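Local structure of sulfide-quinone reductase (Aquifex aeolicus, 3HYW) at residues A[58-62]-A[63-67]; A[224-228]-A[229-233]; A[326-329]-A[330-334]. The protein catalyses the oxidation of hydrogen sulfide with a quinone as electron acceptor, using a bound FAD and building up polysulfur as product. One frame throughout, in Å; residues are numbered along the deposited sequence.

Interaction 1 of 3, residues A[58-62]-A[63-67]; sequences ISVPL and APLLP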
loop_
_atom_site.group_PDB
_atom_site.type_symbol
_atom_site.label_atom_id
_atom_site.label_comp_id
_atom_site.label_asym_id
_atom_site.label_seq_id
_atom_site.Cartn_x
_atom_site.Cartn_y
_atom_site.Cartn_z
ATOM N N ILE A 58 -0.457 37.320 -12.331
ATOM C CA ILE A 58 0.305 36.164 -12.820
ATOM C C ILE A 58 0.619 36.272 -14.313
ATOM O O ILE A 58 0.795 35.262 -14.994
ATOM C CB ILE A 58 -0.421 34.810 -12.538
ATOM C CG1 ILE A 58 -1.774 34.757 -13.268
ATOM C CG2 ILE A 58 -0.601 34.619 -11.033
ATOM C CD1 ILE A 58 -2.272 33.364 -13.605
ATOM N N SER A 59 0.684 37.505 -14.808
ATOM C CA SER A 59 1.011 37.767 -16.209
ATOM C C SER A 59 1.887 39.015 -16.334
ATOM O O SER A 59 1.896 39.861 -15.442
ATOM C CB SER A 59 -0.262 37.925 -17.047
ATOM O OG SER A 59 -1.123 38.904 -16.488
ATOM N N VAL A 60 2.616 39.109 -17.445
ATOM C CA VAL A 60 3.520 40.225 -17.720
ATOM C C VAL A 60 3.336 40.703 -19.170
ATOM O O VAL A 60 3.637 39.954 -20.105
ATOM C CB VAL A 60 5.009 39.813 -17.496
ATOM C CG1 VAL A 60 5.946 41.006 -17.699
ATOM C CG2 VAL A 60 5.214 39.232 -16.098
ATOM N N PRO A 61 2.834 41.941 -19.368
ATOM C CA PRO A 61 2.790 42.496 -20.730
ATOM C C PRO A 61 4.198 42.633 -21.336
ATOM O O PRO A 61 5.098 43.213 -20.711
ATOM C CB PRO A 61 2.127 43.865 -20.528
ATOM C CG PRO A 61 1.374 43.732 -19.233
ATOM C CD PRO A 61 2.261 42.879 -18.386
ATOM N N LEU A 62 4.370 42.097 -22.540
ATOM C CA LEU A 62 5.690 41.949 -23.170
ATOM C C LEU A 62 6.170 43.131 -24.012
ATOM O O LEU A 62 7.373 43.389 -24.083
ATOM C CB LEU A 62 5.723 40.676 -24.015
ATOM C CG LEU A 62 5.498 39.379 -23.227
ATOM C CD1 LEU A 62 5.375 38.174 -24.146
ATOM C CD2 LEU A 62 6.616 39.179 -22.210
ATOM N N ALA A 63 5.238 43.834 -24.656
ATOM C CA ALA A 63 5.584 44.949 -25.545
ATOM C C ALA A 63 6.368 46.069 -24.857
ATOM O O ALA A 63 7.354 46.546 -25.417
ATOM C CB ALA A 63 4.346 45.501 -26.247
ATOM N N PRO A 64 5.942 46.501 -23.651
ATOM C CA PRO A 64 6.775 47.533 -23.020
ATOM C C PRO A 64 8.006 46.983 -22.297
ATOM O O PRO A 64 8.892 47.754 -21.925
ATOM C CB PRO A 64 5.821 48.200 -22.022
ATOM C CG PRO A 64 4.791 47.171 -21.717
ATOM C CD PRO A 64 4.763 46.159 -22.832
ATOM N N LEU A 65 8.063 45.669 -22.121
ATOM C CA LEU A 65 9.119 45.035 -21.346
ATOM C C LEU A 65 10.332 44.617 -22.183
ATOM O O LEU A 65 11.460 44.973 -21.855
ATOM C CB LEU A 65 8.558 43.823 -20.594
ATOM C CG LEU A 65 9.559 43.020 -19.763
ATOM C CD1 LEU A 65 10.000 43.813 -18.536
ATOM C CD2 LEU A 65 8.947 41.707 -19.375
ATOM N N LEU A 66 10.096 43.868 -23.259
ATOM C CA LEU A 66 11.192 43.252 -24.024
ATOM C C LEU A 66 12.230 44.205 -24.666
ATOM O O LEU A 66 13.408 43.860 -24.697
ATOM C CB LEU A 66 10.661 42.208 -25.021
ATOM C CG LEU A 66 9.841 41.070 -24.395
ATOM C CD1 LEU A 66 9.368 40.079 -25.449
ATOM C CD2 LEU A 66 10.627 40.351 -23.304
ATOM N N PRO A 67 11.804 45.396 -25.163
ATOM C CA PRO A 67 12.768 46.407 -25.652
ATOM C C PRO A 67 13.813 46.846 -24.615
ATOM O O PRO A 67 14.937 47.180 -24.985
ATOM C CB PRO A 67 11.872 47.592 -26.026
ATOM C CG PRO A 67 10.562 46.970 -26.342
ATOM C CD PRO A 67 10.417 45.856 -25.353
#
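Val60 and Leu65 meet methyl to methyl where strand 59-61 gives way to a helical turn, an example of how a chain leaving a strand can fold back on its own last residues. Val60 CG1 lies 3.5 Å from Leu65 CD2, the two side chains crossing at a slant. Val60 CG1 stands opposite its own backbone nitrogen (chi1 -176°); in Leu65 it is CG that does so, and the second torsion (71°) then brings CD2 to the valine methyl. Two further apolar pairs follow. On the exposed side the rings of Pro61 and Pro64 approach more loosely, Pro61 CB standing 4.2 Å from Pro64 CD. On the buried side Leu66 CD1 reaches to 4.0 Å from Leu62 CB, and both leucines rest on Phe73 of strand 71-74.

The polar part is carried by one carbonyl. Leu62 O takes the N-H of Leu66 at 2.9 Å from Leu66 N, nearly straight (178° at the hydrogen) and in the carbonyl plane; this i to i+4 bond closes the turn. A weak, bent bond runs from Leu65 N to Leu62 O at 3.1 Å. Pro64 has no N-H to offer, so the oxygen is left to Leu65 and Leu66.

Replacing Leu66 with an alanine would probably keep the main-chain bond but leave Leu62 CB and Phe73 without the methyl groups that cover them, opening a gap beside the turn.

Leu62 touches Ile15 of helix 12-24, and its side chain is about 4 Å from that of Gly10 in the FAD site. The chemistry therefore implies division of labour: one backbone oxygen supplies the polar bonds across the bend, and aliphatic contacts seat it against the Rossmann-type nucleotide-binding unit.

Interaction 2 of 3, residues A[224-228]-A[229-233]; sequences KAIEP and DKVIY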
loop_
_atom_site.group_PDB
_atom_site.type_symbol
_atom_site.label_atom_id
_atom_site.label_comp_id
_atom_site.label_asym_id
_atom_site.label_seq_id
_atom_site.Cartn_x
_atom_site.Cartn_y
_atom_site.Cartn_z
ATOM N N LYS A 224 -14.117 8.713 -23.094
ATOM C CA LYS A 224 -14.559 8.754 -24.488
ATOM C C LYS A 224 -15.489 9.927 -24.779
ATOM O O LYS A 224 -15.536 10.430 -25.907
ATOM C CB LYS A 224 -15.250 7.439 -24.869
ATOM C CG LYS A 224 -14.308 6.241 -24.968
ATOM C CD LYS A 224 -13.164 6.511 -25.956
ATOM C CE LYS A 224 -12.195 5.345 -26.048
ATOM N NZ LYS A 224 -12.476 4.483 -27.224
ATOM N N ALA A 225 -16.229 10.349 -23.757
ATOM C CA ALA A 225 -17.231 11.388 -23.912
ATOM C C ALA A 225 -17.517 12.097 -22.608
ATOM O O ALA A 225 -17.549 11.482 -21.537
ATOM C CB ALA A 225 -18.539 10.805 -24.494
ATOM N N ILE A 226 -17.724 13.403 -22.720
ATOM C CA ILE A 226 -18.220 14.207 -21.624
ATOM C C ILE A 226 -19.514 14.852 -22.097
ATOM O O ILE A 226 -19.526 15.640 -23.045
ATOM C CB ILE A 226 -17.194 15.266 -21.165
ATOM C CG1 ILE A 226 -15.913 14.575 -20.678
ATOM C CG2 ILE A 226 -17.778 16.130 -20.057
ATOM C CD1 ILE A 226 -14.659 15.363 -20.907
ATOM N N GLU A 227 -20.603 14.471 -21.445
ATOM C CA GLU A 227 -21.915 15.027 -21.721
ATOM C C GLU A 227 -22.231 16.030 -20.610
ATOM O O GLU A 227 -21.497 16.095 -19.619
ATOM C CB GLU A 227 -22.954 13.901 -21.803
ATOM C CG GLU A 227 -22.722 12.945 -22.983
ATOM C CD GLU A 227 -23.770 11.846 -23.102
ATOM O OE1 GLU A 227 -24.857 11.961 -22.492
ATOM O OE2 GLU A 227 -23.508 10.861 -23.825
ATOM N N PRO A 228 -23.288 16.849 -20.779
ATOM C CA PRO A 228 -23.627 17.783 -19.698
ATOM C C PRO A 228 -23.999 17.057 -18.402
ATOM O O PRO A 228 -23.937 17.643 -17.318
ATOM C CB PRO A 228 -24.847 18.530 -20.254
ATOM C CG PRO A 228 -24.748 18.374 -21.741
ATOM C CD PRO A 228 -24.182 17.006 -21.941
ATOM N N ASP A 229 -24.323 15.775 -18.546
ATOM C CA ASP A 229 -24.972 14.951 -17.536
ATOM C C ASP A 229 -24.003 13.960 -16.885
ATOM O O ASP A 229 -24.216 13.518 -15.748
ATOM C CB ASP A 229 -26.109 14.170 -18.230
ATOM C CG ASP A 229 -27.069 13.500 -17.254
ATOM O OD1 ASP A 229 -26.830 13.552 -16.024
ATOM O OD2 ASP A 229 -28.079 12.919 -17.723
ATOM N N LYS A 230 -22.950 13.597 -17.616
ATOM C CA LYS A 230 -22.144 12.428 -17.268
ATOM C C LYS A 230 -20.834 12.333 -18.047
ATOM O O LYS A 230 -20.649 12.990 -19.071
ATOM C CB LYS A 230 -22.964 11.139 -17.483
ATOM C CG LYS A 230 -23.640 11.034 -18.842
ATOM C CD LYS A 230 -24.685 9.928 -18.850
ATOM C CE LYS A 230 -25.668 10.092 -19.989
ATOM N NZ LYS A 230 -26.538 8.890 -20.138
ATOM N N VAL A 231 -19.930 11.503 -17.537
ATOM C CA VAL A 231 -18.711 11.144 -18.246
ATOM C C VAL A 231 -18.817 9.675 -18.634
ATOM O O VAL A 231 -19.247 8.834 -17.830
ATOM C CB VAL A 231 -17.437 11.424 -17.401
ATOM C CG1 VAL A 231 -16.174 10.896 -18.092
ATOM C CG2 VAL A 231 -17.301 12.919 -17.145
ATOM N N ILE A 232 -18.473 9.393 -19.887
ATOM C CA ILE A 232 -18.446 8.031 -20.406
ATOM C C ILE A 232 -16.991 7.613 -20.647
ATOM O O ILE A 232 -16.236 8.304 -21.340
ATOM C CB ILE A 232 -19.274 7.893 -21.706
ATOM C CG1 ILE A 232 -20.709 8.393 -21.480
ATOM C CG2 ILE A 232 -19.258 6.444 -22.206
ATOM C CD1 ILE A 232 -21.528 8.536 -22.751
ATOM N N TYR A 233 -16.603 6.495 -20.044
ATOM C CA TYR A 233 -15.263 5.957 -20.217
ATOM C C TYR A 233 -15.309 4.496 -20.650
ATOM O O TYR A 233 -16.305 3.805 -20.436
ATOM C CB TYR A 233 -14.414 6.141 -18.950
ATOM C CG TYR A 233 -14.889 5.370 -17.736
ATOM C CD1 TYR A 233 -15.821 5.920 -16.856
ATOM C CD2 TYR A 233 -14.394 4.094 -17.464
ATOM C CE1 TYR A 233 -16.256 5.211 -15.736
ATOM C CE2 TYR A 233 -14.817 3.380 -16.348
ATOM C CZ TYR A 233 -15.744 3.944 -15.487
ATOM O OH TYR A 233 -16.176 3.229 -14.390
#
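Ile232 O is gripped by two backbone N-H groups, those of Lys224 (2.8 Å from its N) and Ala225 (3.2 Å from its N), which makes a classic beta bulge in the hairpin of strands 222-226 and 230-234. The Lys224 donor lies in the carbonyl plane, whereas that of Ala225 is tilted from it. Ile232 N donates to Ala225 O in return, completing a hydrogen-bonded antiparallel pair, and the next pair, Ile226 with Val231, is non-hydrogen-bonded. Nearer the turn, Glu227 N reaches Lys230 O at 2.8 Å.

The two faces differ in character. Ile226 and Val231 run alongside each other, Ile226 CG1 to Val231 CG2 at 4.1 Å, and both rest on Thr248 and Phe250 of strand 247-255. On the other face Ala225 CB packs against Ile232 CB. From the loop, Glu227 extends its carboxylate across the end of the isoleucine, OE2 reaching Ile232 CD1. Lys230 keeps company with Glu227, yet its ammonium forms a salt bridge with Glu242; Lys224 likewise pairs with Glu234. Glu227 OE1 stands 4.2 Å from Lys230 NZ, too far for a salt bridge, while touching Lys230 CE at 3.2 Å.

Interaction 3 of 3, residues A[326-329]-A[330-334]; sequences HNIV and NDIRN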
loop_
_atom_site.group_PDB
_atom_site.type_symbol
_atom_site.label_atom_id
_atom_site.label_comp_id
_atom_site.label_asym_id
_atom_site.label_seq_id
_atom_site.Cartn_x
_atom_site.Cartn_y
_atom_site.Cartn_z
ATOM N N HIS A 326 23.228 28.121 -25.230
ATOM C CA HIS A 326 24.663 27.816 -25.324
ATOM C C HIS A 326 25.036 27.217 -26.671
ATOM O O HIS A 326 26.070 27.569 -27.245
ATOM C CB HIS A 326 25.112 26.892 -24.194
ATOM C CG HIS A 326 25.362 27.606 -22.902
ATOM N ND1 HIS A 326 26.522 28.308 -22.654
ATOM C CD2 HIS A 326 24.595 27.742 -21.795
ATOM C CE1 HIS A 326 26.463 28.839 -21.445
ATOM N NE2 HIS A 326 25.303 28.512 -20.904
ATOM N N ASN A 327 24.182 26.321 -27.168
ATOM C CA ASN A 327 24.377 25.685 -28.462
ATOM C C ASN A 327 24.396 26.683 -29.618
ATOM O O ASN A 327 25.228 26.575 -30.524
ATOM C CB ASN A 327 23.306 24.611 -28.693
ATOM C CG ASN A 327 23.520 23.369 -27.838
ATOM O OD1 ASN A 327 22.606 22.555 -27.659
ATOM N ND2 ASN A 327 24.718 23.221 -27.301
ATOM N N ILE A 328 23.475 27.648 -29.581
ATOM C CA ILE A 328 23.406 28.718 -30.588
ATOM C C ILE A 328 24.628 29.637 -30.533
ATOM O O ILE A 328 25.252 29.938 -31.563
ATOM C CB ILE A 328 22.097 29.547 -30.442
ATOM C CG1 ILE A 328 20.894 28.717 -30.907
ATOM C CG2 ILE A 328 22.177 30.849 -31.254
ATOM C CD1 ILE A 328 19.531 29.325 -30.569
ATOM N N VAL A 329 24.957 30.078 -29.325
ATOM C CA VAL A 329 26.094 30.953 -29.080
ATOM C C VAL A 329 27.408 30.285 -29.518
ATOM O O VAL A 329 28.228 30.907 -30.198
ATOM C CB VAL A 329 26.115 31.398 -27.588
ATOM C CG1 VAL A 329 27.478 31.904 -27.166
ATOM C CG2 VAL A 329 25.045 32.456 -27.352
ATOM N N ASN A 330 27.579 29.014 -29.157
ATOM C CA ASN A 330 28.769 28.256 -29.533
ATOM C C ASN A 330 28.890 28.004 -31.033
ATOM O O ASN A 330 30.001 27.937 -31.563
ATOM C CB ASN A 330 28.840 26.938 -28.768
ATOM C CG ASN A 330 29.280 27.126 -27.337
ATOM O OD1 ASN A 330 29.531 28.250 -26.895
ATOM N ND2 ASN A 330 29.377 26.026 -26.598
ATOM N N ASP A 331 27.756 27.867 -31.717
ATOM C CA ASP A 331 27.787 27.760 -33.172
ATOM C C ASP A 331 28.296 29.062 -33.791
ATOM O O ASP A 331 29.191 29.037 -34.644
ATOM C CB ASP A 331 26.424 27.387 -33.751
ATOM C CG ASP A 331 26.501 27.066 -35.229
ATOM O OD1 ASP A 331 26.998 25.972 -35.574
ATOM O OD2 ASP A 331 26.088 27.914 -36.048
ATOM N N ILE A 332 27.738 30.189 -33.338
ATOM C CA ILE A 332 28.153 31.526 -33.787
ATOM C C ILE A 332 29.659 31.744 -33.597
ATOM O O ILE A 332 30.337 32.283 -34.479
ATOM C CB ILE A 332 27.365 32.650 -33.045
ATOM C CG1 ILE A 332 25.884 32.611 -33.428
ATOM C CG2 ILE A 332 27.981 34.052 -33.326
ATOM C CD1 ILE A 332 24.991 33.527 -32.608
ATOM N N ARG A 333 30.171 31.312 -32.447
ATOM C CA ARG A 333 31.561 31.553 -32.068
ATOM C C ARG A 333 32.532 30.464 -32.536
ATOM O O ARG A 333 33.707 30.491 -32.177
ATOM C CB ARG A 333 31.660 31.742 -30.549
ATOM C CG ARG A 333 31.059 33.050 -30.053
ATOM C CD ARG A 333 31.034 33.114 -28.547
ATOM N NE ARG A 333 30.535 34.404 -28.075
ATOM C CZ ARG A 333 30.067 34.631 -26.850
ATOM N NH1 ARG A 333 30.024 33.652 -25.950
ATOM N NH2 ARG A 333 29.633 35.841 -26.527
ATOM N N ASN A 334 32.043 29.525 -33.348
ATOM C CA ASN A 334 32.818 28.355 -33.792
ATOM C C ASN A 334 33.425 27.577 -32.621
ATOM O O ASN A 334 34.594 27.177 -32.648
ATOM C CB ASN A 334 33.878 28.731 -34.848
ATOM C CG ASN A 334 34.409 27.516 -35.616
ATOM O OD1 ASN A 334 33.748 26.476 -35.711
ATOM N ND2 ASN A 334 35.610 27.656 -36.181
HETATM O O HOH W 1 28.415 29.306 -24.437
#
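Val329 and Arg333, one helical turn apart, extend in the same direction, so that Val329 CG1 sits over one face of the guanidinium, 3.3 Å from Arg333 NH1. The arginine chain is extended from CG to NE, which carries its flat end along the valine. Beside them Ile328 and Ile332 cross, Ile328 CG2 being 4.1 Å from Ile332 CD1. On another flank a water joins two side chains: it lies 2.8 Å from His326 ND1 and donates to Asn330 OD1 at 2.9 Å.

Behind these side chains stand the i to i+4 bonds of helix 314-332, from Asn330 N to His326 O (2.8 Å) through to Arg333 N, which reaches Val329 O at 3.0 Å. In Asn330 a chi1 of -76° puts CG opposite the carbonyl carbon and near the preceding turn, Asn330 CG lying 3.2 Å from His326 O. Its ND2 is held by Asp337 O. The helix then ends in a Schellman motif: Asn334, with positive phi, is the C-prime residue, Asn335 N bonds back to Asn330 O, and Asn334 N to Asp331 O at 3.2 Å.

Further out, Leu21 and Leu24 of helix 12-24 cover Val329, Asp331 OD2 is hydrogen-bonded to Tyr100 OH, and Arg333 NH2 makes a weak bond to Leu24 O. The helix end is thus held by two kinds of force: aliphatic side chains meet helix 12-24 and strand 100-103, while the amide of Asn330 ties the turn to the chain that follows it.

Overall arrangement
All three contacts are local, each binding a run of chain to itself, and they follow one another along the sequence without touching. Interactions 1 and 3 have centres 27 Å apart, and nearest atoms about 16 Å, yet both pack on helix 12-24, the helix that begins at the FAD-binding glycines. In interaction 1 the Leu62 side chain is about 6 Å from FAD; in interaction 3 the side chain of Ile328 is about 12 Å from that of Gly13. Interaction 2 lies away from the known sites, with its centre 40 Å from that of interaction 1 and 51 Å from that of interaction 3, on the opposite side of the chain's centre from the latter.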